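Local coordinates for protein glutathione S-transferase (Burkholderia xenovorans, PDB 2DSA) that reductively dechlorinates metabolites of polychlorinated biphenyls and probably has general glutathione transferase activity, binding glutathione beside a biphenyl metabolite, at residues Y4-G8 with R196-L200. Sequence-based numbering, arbitrary orientation.
Sequences YYSPG and RAEGL. With HPX ((2Z,4E)-2-hydroxy-6-oxo-6-phenylhexa-2,4-dienoic acid), chain F.
Glu198 reaches from the C-terminal end of helix 189-197 to the loop after strand 2-5, joining the tail of the all-helical domain to the first strand of the thioredoxin-like domain of this glutathione S-transferase. Its CG lies anti to the carbonyl carbon and the chain runs extended beyond it, carrying the carboxylate alongside the Tyr5 ring and up to the backbone of Gly8. There OE1 accepts a hydrogen bond from Gly8 N at 2.7 Å, a nearly straight bond (168°) arriving almost on the line of the carboxylate C-O bond. While so bonded, OE1 also packs on CA of the preceding Pro7 (3.2 Å).

The Tyr5 ring and the glutamate chain run antiparallel alongside each other, ring and carboxylate planes 47° apart; CD1 of the ring is 3.5 Å from Glu198 OE2, approached obliquely. At chi1 87° the tyrosine CG falls between its backbone N and carbonyl carbon, turning the ring toward the helix end, where CE1 packs against Glu198 CG. OE2 is gripped by His15 ND1 from helix 12-21 and by a water that also donates to Ser6 O. With Gly8 N on OE1, three hydrogen bonds hold the carboxylate's rotation, and the histidine would probably favour its ionised form.

Beyond Glu198 the helix closes in a Schellman motif, Gly199 taking positive phi while its N bonds back to Arg196 O. This turn brings Leu200 over the loop, CD1 coming nearest, 4.0 Å from Gly8 N, with CD2 farther off from Pro7 CB. Pro7 CB packs on the glutamate backbone, 3.7 Å from Glu198 O. Pro7 and Gly8 line the pocket of the bound hexadienoate on the opposite side from the glutamate, which thus holds a pocket wall from behind. The ligand's phenyl CB2 rests 3.5 Å from Gly8 C.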
loop_
_atom_site.group_PDB
_atom_site.type_symbol
_atom_site.label_atom_id
_atom_site.label_comp_id
_atom_site.label_asym_id
_atom_site.label_seq_id
_atom_site.Cartn_x
_atom_site.Cartn_y
_atom_site.Cartn_z
ATOM N N TYR A 4 -10.125 4.114 -15.709
ATOM C CA TYR A 4 -9.124 4.993 -16.287
ATOM C C TYR A 4 -7.789 4.264 -16.291
ATOM O O TYR A 4 -7.329 3.753 -15.255
ATOM C CB TYR A 4 -9.080 6.321 -15.530
ATOM C CG TYR A 4 -10.401 7.051 -15.606
ATOM C CD1 TYR A 4 -11.447 6.739 -14.732
ATOM C CD2 TYR A 4 -10.622 8.031 -16.581
ATOM C CE1 TYR A 4 -12.678 7.385 -14.821
ATOM C CE2 TYR A 4 -11.845 8.696 -16.678
ATOM C CZ TYR A 4 -12.868 8.364 -15.803
ATOM O OH TYR A 4 -14.058 9.024 -15.908
ATOM N N TYR A 5 -7.187 4.186 -17.476
ATOM C CA TYR A 5 -5.994 3.387 -17.668
ATOM C C TYR A 5 -4.989 4.044 -18.601
ATOM O O TYR A 5 -5.329 4.953 -19.352
ATOM C CB TYR A 5 -6.375 1.998 -18.191
ATOM C CG TYR A 5 -6.509 1.896 -19.701
ATOM C CD1 TYR A 5 -5.565 1.205 -20.459
ATOM C CD2 TYR A 5 -7.588 2.483 -20.370
ATOM C CE1 TYR A 5 -5.687 1.111 -21.843
ATOM C CE2 TYR A 5 -7.713 2.391 -21.750
ATOM C CZ TYR A 5 -6.764 1.709 -22.474
ATOM O OH TYR A 5 -6.896 1.617 -23.837
ATOM N N SER A 6 -3.745 3.582 -18.528
ATOM C CA SER A 6 -2.755 3.845 -19.568
ATOM C C SER A 6 -2.147 2.507 -19.953
ATOM O O SER A 6 -1.848 1.694 -19.070
ATOM C CB SER A 6 -1.691 4.841 -19.099
ATOM O OG SER A 6 -0.808 5.197 -20.166
ATOM N N PRO A 7 -2.027 2.235 -21.276
ATOM C CA PRO A 7 -1.557 0.911 -21.721
ATOM C C PRO A 7 -0.293 0.458 -20.991
ATOM O O PRO A 7 0.710 1.187 -20.971
ATOM C CB PRO A 7 -1.273 1.121 -23.215
ATOM C CG PRO A 7 -2.221 2.184 -23.620
ATOM C CD PRO A 7 -2.343 3.116 -22.421
ATOM N N GLY A 8 -0.366 -0.714 -20.365
ATOM C CA GLY A 8 0.801 -1.337 -19.741
ATOM C C GLY A 8 1.143 -0.839 -18.348
ATOM O O GLY A 8 1.957 -1.454 -17.660
ATOM N N ARG A 196 -4.390 -7.748 -25.127
ATOM C CA ARG A 196 -4.914 -7.460 -26.453
ATOM C C ARG A 196 -5.699 -6.140 -26.438
ATOM O O ARG A 196 -5.453 -5.250 -27.262
ATOM C CB ARG A 196 -5.782 -8.626 -26.927
ATOM C CG ARG A 196 -5.583 -9.000 -28.390
ATOM C CD ARG A 196 -6.475 -10.172 -28.804
ATOM N NE ARG A 196 -6.259 -11.366 -27.977
ATOM C CZ ARG A 196 -7.165 -11.894 -27.153
ATOM N NH1 ARG A 196 -8.380 -11.347 -27.046
ATOM N NH2 ARG A 196 -6.859 -12.984 -26.437
ATOM N N ALA A 197 -6.601 -6.001 -25.466
ATOM C CA ALA A 197 -7.443 -4.806 -25.332
ATOM C C ALA A 197 -6.654 -3.517 -25.108
ATOM O O ALA A 197 -7.133 -2.435 -25.449
ATOM C CB ALA A 197 -8.481 -4.990 -24.230
ATOM N N GLU A 198 -5.453 -3.622 -24.542
ATOM C CA GLU A 198 -4.610 -2.436 -24.340
ATOM C C GLU A 198 -3.686 -2.155 -25.536
ATOM O O GLU A 198 -2.907 -1.196 -25.524
ATOM C CB GLU A 198 -3.825 -2.528 -23.020
ATOM C CG GLU A 198 -4.723 -2.609 -21.788
ATOM C CD GLU A 198 -4.070 -2.107 -20.512
ATOM O OE1 GLU A 198 -2.863 -1.790 -20.523
ATOM O OE2 GLU A 198 -4.774 -2.032 -19.480
ATOM N N GLY A 199 -3.798 -2.987 -26.570
ATOM C CA GLY A 199 -3.005 -2.854 -27.788
ATOM C C GLY A 199 -1.562 -3.248 -27.568
ATOM O O GLY A 199 -0.655 -2.641 -28.143
ATOM N N LEU A 200 -1.358 -4.266 -26.730
ATOM C CA LEU A 200 -0.029 -4.741 -26.368
ATOM C C LEU A 200 0.189 -6.099 -27.017
ATOM O O LEU A 200 1.318 -6.586 -27.060
ATOM C CB LEU A 200 0.135 -4.847 -24.835
ATOM C CG LEU A 200 -0.148 -3.657 -23.892
ATOM C CD1 LEU A 200 -0.409 -4.136 -22.474
ATOM C CD2 LEU A 200 0.976 -2.615 -23.894
HETATM C CB3 HPX F . 4.378 -0.004 -20.437
HETATM C CB4 HPX F . 5.421 -0.865 -20.104
HETATM C CB5 HPX F . 6.048 -0.752 -18.861
HETATM C CB6 HPX F . 5.621 0.217 -17.957
HETATM C CB1 HPX F . 4.579 1.073 -18.289
HETATM C CB2 HPX F . 3.959 0.963 -19.530
HETATM C CA6 HPX F . 4.125 2.126 -17.325
HETATM O OA4 HPX F . 3.533 3.107 -17.752
HETATM C CA5 HPX F . 4.380 2.013 -15.878
HETATM C CA4 HPX F . 4.744 3.116 -15.236
HETATM C CA3 HPX F . 5.005 3.117 -13.788
HETATM C CA2 HPX F . 5.061 4.259 -13.092
HETATM O OA3 HPX F . 4.908 5.460 -13.639
HETATM C CA1 HPX F . 5.301 4.194 -11.672
HETATM O OA2 HPX F . 5.135 5.225 -10.986
HETATM O OA1 HPX F . 5.654 3.101 -11.190
HETATM O O HOH W 1 -3.496 -0.276 -17.913
#